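Local coordinates for protein fatty acid synthase 1, isoform A (Drosophila melanogaster, PDB 6FN6) that probably makes long-chain saturated fatty acids from acetyl-CoA and malonyl-CoA using NADPH, this chain being its modifying region of dehydratase, enoylreductase and ketoreductase, at residues Thr56-Glu61 / Gly102-Pro107; Glu113-Glu118 / Ser229-Ile234; Lys136-Arg141 / Ser181-Asn186; Thr194-Ala199 / Arg242-Asn247. All blocks are in the same frame, centred on the assembly; numbering follows the deposited sequence.

All four contacts lie in the dehydratase part of the chain, a double hotdog. Contact 1 pairs two strands of the N-terminal half, and contact 4 pairs two strands of the C-terminal half; strands 58-65 and 191-201 are neighbours, so these two backbone ladders meet. Contact 4 is largely at the surface and rich in charged side chains, whereas contact 1 is partly buried, with one apolar face and one mixed, partly charged face. Contact 2 is purely apolar and lays a loop against the start of strand 233-236, next to contact 4. Contact 3 is the buried one: two helix ends meet through an arginine and a small leucine pair, closest to the predicted catalytic residues.

Contact 1: Thr56-Glu61 / Gly102-Pro107; sequences TPVVME and GKITIP
Glu61 N donates to Lys103 O at 2.7 Å, the shortest polar bond between 56-61 and 102-107, and Lys103 N returns one to Glu61 O at 2.8 Å. Two residues further along, Val59 N reaches Thr105 O at 3.0 Å while Thr105 N reaches Val59 O at 3.2 Å. These are the hydrogen-bonded pairs of an antiparallel ladder whose strand axes run at 162°; Met60 and Ile104 form the non-hydrogen-bonded pair between them.

The side chains part onto two faces. On one, Ile104 carries the packing: CG1 is anti to the backbone N (chi1 -172°), and its CD1 comes 4.2 Å from Met60 CG, with Val58 CB touching the same methyl. Trp42 of helix 34-48 covers Val58 and Met60, as expected where the hotdog sheet wraps its long helix. On the other face, Glu61 and Lys103 run side by side and point the same way. Glu61 OE2 stays 4.1 Å from Lys103 NZ, too far for a salt bridge, and packs against the lysine's CD and CE instead; Glu61 OE1 has its salt bridge with Arg198 on the adjoining strand. Val59 CG2, on this same face, touches Pro107 CG at 3.9 Å; beyond the ladder, Ile106 CD1 meets Thr56 CG2 at 4.0 Å.

Backbone bonds therefore fix the alignment of this strand pair in the N-terminal hotdog half, the apolar face seats it on the helix, and the face with Glu61 and Lys103 may add a mild attraction between the two while tying the pair to strand 191-201.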
# COMPACT_ATOMS: atom_id res chain seq x y z
N THR A 56 12.18 -31.00 5.61
CA THR A 56 12.45 -29.57 5.46
C THR A 56 11.34 -28.70 6.04
O THR A 56 10.27 -28.59 5.45
CB THR A 56 12.63 -29.20 3.97
OG1 THR A 56 13.56 -30.11 3.35
CG2 THR A 56 13.15 -27.78 3.83
N PRO A 57 11.60 -28.06 7.20
CA PRO A 57 10.60 -27.13 7.74
C PRO A 57 10.57 -25.81 6.97
O PRO A 57 11.62 -25.35 6.51
CB PRO A 57 11.06 -26.93 9.18
CG PRO A 57 12.53 -27.16 9.14
CD PRO A 57 12.75 -28.22 8.10
N VAL A 58 9.40 -25.21 6.82
CA VAL A 58 9.27 -23.96 6.08
C VAL A 58 8.28 -23.01 6.75
O VAL A 58 7.48 -23.42 7.59
CB VAL A 58 8.85 -24.22 4.62
CG1 VAL A 58 9.91 -25.06 3.90
CG2 VAL A 58 7.48 -24.90 4.56
N VAL A 59 8.34 -21.74 6.37
CA VAL A 59 7.40 -20.74 6.83
C VAL A 59 6.83 -20.00 5.63
O VAL A 59 7.56 -19.29 4.93
CB VAL A 59 8.05 -19.76 7.82
CG1 VAL A 59 7.09 -18.64 8.19
CG2 VAL A 59 8.52 -20.49 9.06
N MET A 60 5.54 -20.17 5.39
CA MET A 60 4.87 -19.47 4.30
C MET A 60 4.20 -18.21 4.83
O MET A 60 3.68 -18.20 5.94
CB MET A 60 3.83 -20.38 3.64
CG MET A 60 4.41 -21.70 3.17
SD MET A 60 3.28 -22.63 2.14
CE MET A 60 3.98 -24.27 2.31
N GLU A 61 4.21 -17.16 4.02
CA GLU A 61 3.64 -15.88 4.44
C GLU A 61 2.88 -15.20 3.31
O GLU A 61 3.20 -15.37 2.14
CB GLU A 61 4.73 -14.95 4.96
CG GLU A 61 5.44 -15.46 6.20
CD GLU A 61 6.56 -14.55 6.64
OE1 GLU A 61 6.28 -13.58 7.38
OE2 GLU A 61 7.72 -14.79 6.25
N GLY A 102 2.57 -15.89 -2.74
CA GLY A 102 2.97 -15.78 -1.35
C GLY A 102 4.47 -15.76 -1.18
O GLY A 102 5.22 -15.58 -2.14
N LYS A 103 4.92 -15.95 0.06
CA LYS A 103 6.34 -15.94 0.38
C LYS A 103 6.70 -17.20 1.14
O LYS A 103 5.90 -17.70 1.94
CB LYS A 103 6.69 -14.69 1.20
CG LYS A 103 8.11 -14.66 1.74
CD LYS A 103 8.36 -13.40 2.56
CE LYS A 103 9.72 -13.44 3.24
NZ LYS A 103 9.99 -12.21 4.03
N ILE A 104 7.89 -17.74 0.89
CA ILE A 104 8.34 -18.95 1.56
C ILE A 104 9.83 -18.87 1.89
O ILE A 104 10.64 -18.51 1.04
CB ILE A 104 8.04 -20.20 0.70
CG1 ILE A 104 8.32 -21.47 1.50
CG2 ILE A 104 8.85 -20.18 -0.59
CD1 ILE A 104 7.79 -22.73 0.86
N THR A 105 10.17 -19.20 3.13
CA THR A 105 11.56 -19.17 3.57
C THR A 105 11.86 -20.30 4.55
O THR A 105 10.98 -20.71 5.31
CB THR A 105 11.92 -17.83 4.24
OG1 THR A 105 11.05 -17.60 5.36
CG2 THR A 105 11.78 -16.67 3.26
N ILE A 106 13.09 -20.79 4.52
CA ILE A 106 13.54 -21.80 5.48
C ILE A 106 14.08 -21.08 6.71
O ILE A 106 15.10 -20.40 6.63
CB ILE A 106 14.60 -22.73 4.86
CG1 ILE A 106 13.97 -23.56 3.74
CG2 ILE A 106 15.20 -23.65 5.92
CD1 ILE A 106 14.96 -24.34 2.90
N PRO A 107 13.40 -21.23 7.86
CA PRO A 107 13.77 -20.46 9.05
C PRO A 107 15.07 -20.92 9.72
O PRO A 107 15.51 -22.05 9.53
CB PRO A 107 12.59 -20.68 9.99
CG PRO A 107 12.08 -22.03 9.62
CD PRO A 107 12.27 -22.14 8.13

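Contact 2: Glu113-Glu118 / Ser229-Ile234; sequences EELPLE and SDINVI
In Ile231, CG1 stands between the backbone N and the carbonyl carbon (chi1 60°) and the chain then runs on extended (chi2 171°), which carries CD1 out to the end of Leu117. Leu117 has CG anti to its carbonyl carbon (chi1 -69°), and the two side chains meet tip to tip. Ile231 CD1 is 3.9 Å from Leu117 CD2 and only slightly further from the other methyl, so it sits against the fork of the leucine. Alongside, Leu115 crosses Val233 obliquely, its CD1 4.1 Å from Val233 CG2, while Leu117 CD1 lies 4.2 Å from Val233 CG1.

A turn shapes one backbone and a bulge the other. Pro116 is the centre of an inverse gamma turn, closed by a weak bond from Leu117 N to Leu115 O at 3.0 Å, with both flanking leucines directed at 229-234. Opposite, Asn232 and Val233 both face Tyr228 in a G1 beta bulge, Asn232 having positive phi. Residues 113-118 fall between the two predicted hotdog halves and here lie against the C-terminal one. Tyr228 OH is also hydrogen-bonded to Glu118 O. Gln770 of the second subunit packs on Leu115, and its Arg774 touches Leu117 and Ile231.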
# COMPACT_ATOMS: atom_id res chain seq x y z
N GLU A 113 9.83 -20.08 15.53
CA GLU A 113 8.81 -19.48 14.67
C GLU A 113 7.39 -19.81 15.12
O GLU A 113 6.43 -19.19 14.66
CB GLU A 113 9.02 -19.92 13.22
CG GLU A 113 10.33 -19.48 12.61
CD GLU A 113 10.39 -17.98 12.35
OE1 GLU A 113 9.50 -17.46 11.64
OE2 GLU A 113 11.32 -17.32 12.86
N GLU A 114 7.25 -20.78 16.02
CA GLU A 114 5.93 -21.22 16.48
C GLU A 114 5.48 -20.45 17.72
O GLU A 114 6.29 -19.82 18.40
CB GLU A 114 5.95 -22.72 16.79
CG GLU A 114 6.52 -23.56 15.66
CD GLU A 114 6.05 -25.00 15.71
OE1 GLU A 114 6.78 -25.85 16.25
OE2 GLU A 114 4.94 -25.28 15.21
N LEU A 115 4.18 -20.51 18.01
CA LEU A 115 3.63 -19.84 19.19
C LEU A 115 3.48 -20.84 20.34
O LEU A 115 3.06 -21.98 20.13
CB LEU A 115 2.27 -19.22 18.87
CG LEU A 115 2.23 -18.02 17.91
CD1 LEU A 115 0.79 -17.66 17.57
CD2 LEU A 115 2.94 -16.82 18.52
N PRO A 116 3.82 -20.41 21.57
CA PRO A 116 3.68 -21.28 22.75
C PRO A 116 2.23 -21.35 23.23
O PRO A 116 1.86 -20.65 24.17
CB PRO A 116 4.57 -20.60 23.79
CG PRO A 116 4.52 -19.17 23.43
CD PRO A 116 4.42 -19.11 21.93
N LEU A 117 1.43 -22.21 22.60
CA LEU A 117 0.01 -22.28 22.89
C LEU A 117 -0.35 -23.60 23.56
O LEU A 117 0.06 -24.67 23.10
CB LEU A 117 -0.81 -22.10 21.61
CG LEU A 117 -0.75 -20.70 21.00
CD1 LEU A 117 -1.27 -20.72 19.57
CD2 LEU A 117 -1.52 -19.69 21.84
N GLU A 118 -1.12 -23.52 24.64
CA GLU A 118 -1.58 -24.70 25.35
C GLU A 118 -3.00 -25.07 24.96
O GLU A 118 -3.79 -24.21 24.55
CB GLU A 118 -1.50 -24.47 26.87
CG GLU A 118 -0.08 -24.54 27.43
CD GLU A 118 0.47 -25.95 27.43
OE1 GLU A 118 -0.25 -26.88 27.03
OE2 GLU A 118 1.64 -26.13 27.84
N SER A 229 -9.82 -17.94 18.76
CA SER A 229 -10.54 -16.88 18.06
C SER A 229 -9.95 -15.48 18.29
O SER A 229 -10.03 -14.62 17.42
CB SER A 229 -12.02 -16.89 18.47
OG SER A 229 -12.16 -16.72 19.87
N ASP A 230 -9.37 -15.26 19.47
CA ASP A 230 -8.81 -13.95 19.79
C ASP A 230 -7.61 -13.61 18.91
O ASP A 230 -7.52 -12.52 18.36
CB ASP A 230 -8.40 -13.88 21.26
CG ASP A 230 -9.59 -13.89 22.20
OD1 ASP A 230 -10.71 -14.20 21.73
OD2 ASP A 230 -9.40 -13.59 23.40
N ILE A 231 -6.68 -14.56 18.78
CA ILE A 231 -5.45 -14.34 18.03
C ILE A 231 -5.59 -14.84 16.59
O ILE A 231 -4.70 -14.61 15.76
CB ILE A 231 -4.25 -15.01 18.73
CG1 ILE A 231 -4.47 -16.52 18.85
CG2 ILE A 231 -4.04 -14.39 20.10
CD1 ILE A 231 -3.24 -17.28 19.33
N ASN A 232 -6.68 -15.54 16.30
CA ASN A 232 -6.93 -16.06 14.96
C ASN A 232 -5.86 -17.06 14.53
O ASN A 232 -5.11 -16.81 13.60
CB ASN A 232 -7.02 -14.92 13.94
CG ASN A 232 -7.56 -15.38 12.60
OD1 ASN A 232 -7.53 -16.57 12.27
ND2 ASN A 232 -8.07 -14.43 11.82
N VAL A 233 -5.81 -18.20 15.22
CA VAL A 233 -4.83 -19.24 14.91
C VAL A 233 -5.47 -20.62 14.92
O VAL A 233 -6.27 -20.95 15.80
CB VAL A 233 -3.65 -19.18 15.90
CG1 VAL A 233 -2.65 -20.31 15.62
CG2 VAL A 233 -2.95 -17.84 15.82
N ILE A 234 -5.13 -21.43 13.92
CA ILE A 234 -5.52 -22.83 13.88
C ILE A 234 -4.25 -23.65 14.06
O ILE A 234 -3.35 -23.60 13.22
CB ILE A 234 -6.22 -23.20 12.56
CG1 ILE A 234 -7.35 -22.23 12.23
CG2 ILE A 234 -6.78 -24.61 12.63
CD1 ILE A 234 -7.58 -22.07 10.74

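Contact 3: Lys136-Arg141 / Ser181-Asn186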
# COMPACT_ATOMS: atom_id res chain seq x y z
N LYS A 136 -22.35 -33.68 8.08
CA LYS A 136 -23.75 -33.38 7.78
C LYS A 136 -23.92 -31.86 7.76
O LYS A 136 -24.55 -31.31 6.85
CB LYS A 136 -24.69 -34.03 8.79
CG LYS A 136 -26.10 -33.47 8.73
CD LYS A 136 -27.09 -34.31 9.52
CE LYS A 136 -28.51 -33.83 9.24
NZ LYS A 136 -29.51 -34.46 10.14
N GLU A 137 -23.37 -31.20 8.77
CA GLU A 137 -23.40 -29.75 8.86
C GLU A 137 -22.79 -29.12 7.61
O GLU A 137 -23.39 -28.23 6.99
CB GLU A 137 -22.65 -29.28 10.12
CG GLU A 137 -22.33 -27.78 10.17
CD GLU A 137 -23.58 -26.92 10.21
OE1 GLU A 137 -24.67 -27.46 10.49
OE2 GLU A 137 -23.47 -25.70 9.96
N LEU A 138 -21.60 -29.58 7.25
CA LEU A 138 -20.87 -29.03 6.11
C LEU A 138 -21.61 -29.26 4.79
O LEU A 138 -21.63 -28.38 3.93
CB LEU A 138 -19.47 -29.63 6.05
CG LEU A 138 -18.55 -29.33 7.23
CD1 LEU A 138 -17.25 -30.09 7.10
CD2 LEU A 138 -18.27 -27.84 7.34
N ARG A 139 -22.19 -30.44 4.63
CA ARG A 139 -22.96 -30.77 3.42
C ARG A 139 -24.02 -29.71 3.14
O ARG A 139 -24.19 -29.28 2.00
CB ARG A 139 -23.63 -32.14 3.55
CG ARG A 139 -22.79 -33.30 3.03
CD ARG A 139 -23.65 -34.52 2.72
NE ARG A 139 -24.43 -34.96 3.88
CZ ARG A 139 -23.98 -35.78 4.83
NH1 ARG A 139 -22.74 -36.26 4.77
NH2 ARG A 139 -24.77 -36.12 5.83
N LEU A 140 -24.72 -29.29 4.18
CA LEU A 140 -25.79 -28.31 4.03
C LEU A 140 -25.24 -26.98 3.55
O LEU A 140 -25.97 -26.18 2.94
CB LEU A 140 -26.54 -28.11 5.35
CG LEU A 140 -27.78 -28.98 5.54
CD1 LEU A 140 -27.44 -30.46 5.51
CD2 LEU A 140 -28.46 -28.61 6.84
N ARG A 141 -23.97 -26.72 3.82
CA ARG A 141 -23.35 -25.47 3.43
C ARG A 141 -22.82 -25.49 1.99
O ARG A 141 -22.57 -24.44 1.40
CB ARG A 141 -22.21 -25.12 4.38
CG ARG A 141 -22.64 -24.99 5.83
CD ARG A 141 -21.60 -24.21 6.62
NE ARG A 141 -21.70 -24.42 8.06
CZ ARG A 141 -21.00 -23.74 8.96
NH1 ARG A 141 -20.16 -22.79 8.58
NH2 ARG A 141 -21.15 -24.00 10.25
N SER A 181 -11.89 -24.70 10.93
CA SER A 181 -12.04 -23.27 11.16
C SER A 181 -13.37 -22.76 10.61
O SER A 181 -13.96 -21.82 11.14
CB SER A 181 -10.88 -22.51 10.51
OG SER A 181 -10.96 -21.12 10.79
N ILE A 182 -13.84 -23.39 9.54
CA ILE A 182 -15.08 -22.98 8.90
C ILE A 182 -16.27 -23.39 9.76
O ILE A 182 -17.32 -22.74 9.71
CB ILE A 182 -15.17 -23.57 7.47
CG1 ILE A 182 -14.15 -22.90 6.56
CG2 ILE A 182 -16.58 -23.40 6.90
CD1 ILE A 182 -13.91 -23.63 5.25
N LEU A 183 -16.11 -24.45 10.55
CA LEU A 183 -17.18 -24.92 11.43
C LEU A 183 -17.61 -23.84 12.41
O LEU A 183 -18.80 -23.64 12.65
CB LEU A 183 -16.73 -26.15 12.22
CG LEU A 183 -17.00 -27.55 11.67
CD1 LEU A 183 -16.59 -28.57 12.71
CD2 LEU A 183 -18.46 -27.74 11.28
N SER A 184 -16.63 -23.15 12.99
CA SER A 184 -16.89 -22.15 14.01
C SER A 184 -17.66 -20.94 13.47
O SER A 184 -18.29 -20.21 14.23
CB SER A 184 -15.56 -21.69 14.64
OG SER A 184 -14.67 -21.22 13.65
N LYS A 185 -17.60 -20.74 12.16
CA LYS A 185 -18.31 -19.62 11.54
C LYS A 185 -19.82 -19.78 11.71
O LYS A 185 -20.37 -20.86 11.48
CB LYS A 185 -17.95 -19.52 10.05
CG LYS A 185 -16.56 -18.95 9.80
CD LYS A 185 -16.24 -18.87 8.32
CE LYS A 185 -15.00 -18.03 8.06
NZ LYS A 185 -15.23 -16.58 8.32
N ASN A 186 -20.47 -18.70 12.11
CA ASN A 186 -21.89 -18.74 12.47
C ASN A 186 -22.78 -18.87 11.24
O ASN A 186 -23.74 -19.63 11.24
CB ASN A 186 -22.26 -17.50 13.27
CG ASN A 186 -23.59 -17.64 13.98
OD1 ASN A 186 -24.42 -18.47 13.61
ND2 ASN A 186 -23.79 -16.84 15.02
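Arg141 brings its guanidinium to the C-terminal end of helix 170-183 and the residues just after it, where three backbone carbonyls gather round it through weak hydrogen bonds. NH1 is 3.1 Å from Ile182 O, and NH2 is 3.4 Å from Leu183 O and 3.5 Å from Lys185 O. Leu183 O lies at the guanidinium edge, near its plane; the other two approach obliquely. CD and NE both continue extended (chi2 -161°, chi3 -160°), which carries the guanidinium over to 181-186. Carbonyls at a helix C-terminus would attract such a positive group.

The salt bridge is made one helical turn back. Glu137 OE2 accepts from both Arg141 NE and Arg141 NH2, each at 2.9 Å, a side-on grip on a single oxygen met from its anti side. This holds the guanidinium plane in place. Glu137 is shared further: OE1 pairs with Arg188, and OE2 also with Arg971 of helix 963-974, in the ketoreductase-family part of the chain.

Apolar contact is small and centred on one methyl. Leu183 CD2 meets Leu138 CD2 at 3.9 Å, the two side chains crossing at about a right angle, and the same methyl touches Glu137 CG at 4.0 Å.

Helices 131-141 and 170-183 are thus joined within the C-terminal hotdog half, and the side chain of Ile182 lies about 7 Å from that of Asp175, the predicted proton donor of the dehydratase.

Contact 4: Thr194-Ala199 / Arg242-Asn247; sequences TRIERA and RGLKAN
Strands 194-196 and 244-247 run antiparallel at 174°, their axes 4.7 Å apart; one classic beta bulge lies within this pairing and a second just past the corner that both chains turn, at Glu197 and Gly243. In the first, Lys245 O accepts from both Thr194 N and Arg195 N, while Lys245 N donates to Arg195 O at 2.9 Å. In the second, Glu197 and Arg198 both face Arg242: Arg198 N gives Arg242 O a bond at 3.2 Å, Glu197 N adds a weak one, and Arg242 N returns an almost straight bond to Arg198 O at 2.8 Å.

Thr194 OG1 donates to Asn247 OD1 at 2.8 Å. Arg198 and Arg242 lie side by side, pointing the same way, with Arg198 CD over the centre of the Arg242 guanidinium, 3.5 Å from CZ. Their like charges are probably offset by acids: Glu240 holds Arg242 NE, and Glu113 holds Arg198 NH2 besides the Glu61 bond to NH1. The Arg195 guanidinium lays one face over Lys245 CG. On the face of the strand pair that carries Ile196 and Leu244, Ile196 CG1 packs on Leu244 CD1 at 3.7 Å.

Strand 58-65 flanks 194-199 and strand 233-236 flanks 242-247, while helix 170-183 covers Leu244 through Leu178 and Ser181.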
# COMPACT_ATOMS: atom_id res chain seq x y z
N THR A 194 -9.33 -17.35 1.18
CA THR A 194 -8.86 -16.23 0.37
C THR A 194 -7.40 -15.92 0.69
O THR A 194 -6.57 -15.78 -0.21
CB THR A 194 -9.70 -14.96 0.61
OG1 THR A 194 -11.05 -15.21 0.23
CG2 THR A 194 -9.16 -13.78 -0.20
N ARG A 195 -7.09 -15.84 1.97
CA ARG A 195 -5.75 -15.49 2.42
C ARG A 195 -5.35 -16.28 3.65
O ARG A 195 -6.19 -16.74 4.42
CB ARG A 195 -5.66 -13.99 2.72
CG ARG A 195 -5.32 -13.13 1.52
CD ARG A 195 -5.32 -11.65 1.87
NE ARG A 195 -6.67 -11.09 1.89
CZ ARG A 195 -7.24 -10.49 2.93
NH1 ARG A 195 -6.60 -10.37 4.09
NH2 ARG A 195 -8.47 -10.01 2.82
N ILE A 196 -4.04 -16.45 3.81
CA ILE A 196 -3.47 -16.96 5.05
C ILE A 196 -2.21 -16.14 5.32
O ILE A 196 -1.29 -16.12 4.50
CB ILE A 196 -3.15 -18.47 4.97
CG1 ILE A 196 -4.40 -19.25 4.57
CG2 ILE A 196 -2.63 -18.95 6.32
CD1 ILE A 196 -4.17 -20.75 4.40
N GLU A 197 -2.20 -15.45 6.45
CA GLU A 197 -1.09 -14.55 6.78
C GLU A 197 0.19 -15.34 7.02
O GLU A 197 1.25 -14.98 6.50
CB GLU A 197 -1.44 -13.71 8.02
CG GLU A 197 -0.34 -12.74 8.43
CD GLU A 197 0.34 -13.13 9.72
OE1 GLU A 197 -0.36 -13.39 10.72
OE2 GLU A 197 1.59 -13.18 9.74
N ARG A 198 0.10 -16.40 7.81
CA ARG A 198 1.28 -17.19 8.13
C ARG A 198 0.95 -18.67 8.31
O ARG A 198 -0.05 -19.02 8.93
CB ARG A 198 1.94 -16.65 9.40
CG ARG A 198 3.37 -17.10 9.62
CD ARG A 198 3.90 -16.59 10.95
NE ARG A 198 5.36 -16.48 10.96
CZ ARG A 198 6.04 -15.41 10.55
NH1 ARG A 198 5.40 -14.34 10.09
NH2 ARG A 198 7.37 -15.41 10.60
N ALA A 199 1.80 -19.52 7.75
CA ALA A 199 1.65 -20.96 7.89
C ALA A 199 2.99 -21.59 8.26
O ALA A 199 3.88 -21.71 7.42
CB ALA A 199 1.11 -21.57 6.60
N ARG A 242 -1.99 -18.94 10.89
CA ARG A 242 -2.39 -17.65 11.45
C ARG A 242 -3.10 -16.78 10.41
O ARG A 242 -2.77 -16.83 9.23
CB ARG A 242 -1.17 -16.90 11.99
CG ARG A 242 -0.24 -17.75 12.85
CD ARG A 242 0.89 -16.90 13.42
NE ARG A 242 2.02 -17.71 13.86
CZ ARG A 242 3.15 -17.22 14.36
NH1 ARG A 242 3.31 -15.91 14.47
NH2 ARG A 242 4.13 -18.03 14.73
N GLY A 243 -4.07 -15.99 10.86
CA GLY A 243 -4.71 -15.00 10.02
C GLY A 243 -5.44 -15.55 8.80
O GLY A 243 -5.26 -15.05 7.69
N LEU A 244 -6.26 -16.57 9.00
CA LEU A 244 -7.03 -17.15 7.90
C LEU A 244 -8.18 -16.23 7.51
O LEU A 244 -8.90 -15.71 8.36
CB LEU A 244 -7.56 -18.53 8.29
CG LEU A 244 -8.49 -19.21 7.28
CD1 LEU A 244 -7.80 -19.38 5.93
CD2 LEU A 244 -8.94 -20.57 7.81
N LYS A 245 -8.33 -16.00 6.20
CA LYS A 245 -9.43 -15.21 5.66
C LYS A 245 -10.20 -16.02 4.62
O LYS A 245 -9.62 -16.51 3.65
CB LYS A 245 -8.94 -13.91 5.03
CG LYS A 245 -8.21 -12.96 5.98
CD LYS A 245 -9.17 -12.10 6.79
CE LYS A 245 -8.45 -10.92 7.43
NZ LYS A 245 -7.41 -11.36 8.40
N ALA A 246 -11.50 -16.18 4.83
CA ALA A 246 -12.35 -16.88 3.87
C ALA A 246 -13.43 -15.96 3.34
O ALA A 246 -14.05 -15.20 4.09
CB ALA A 246 -12.97 -18.11 4.51
N ASN A 247 -13.66 -16.02 2.03
CA ASN A 247 -14.71 -15.23 1.40
C ASN A 247 -15.85 -16.12 0.93
O ASN A 247 -15.65 -17.26 0.53
CB ASN A 247 -14.16 -14.43 0.22
CG ASN A 247 -13.55 -13.12 0.65
OD1 ASN A 247 -12.48 -13.09 1.25
ND2 ASN A 247 -14.24 -12.03 0.36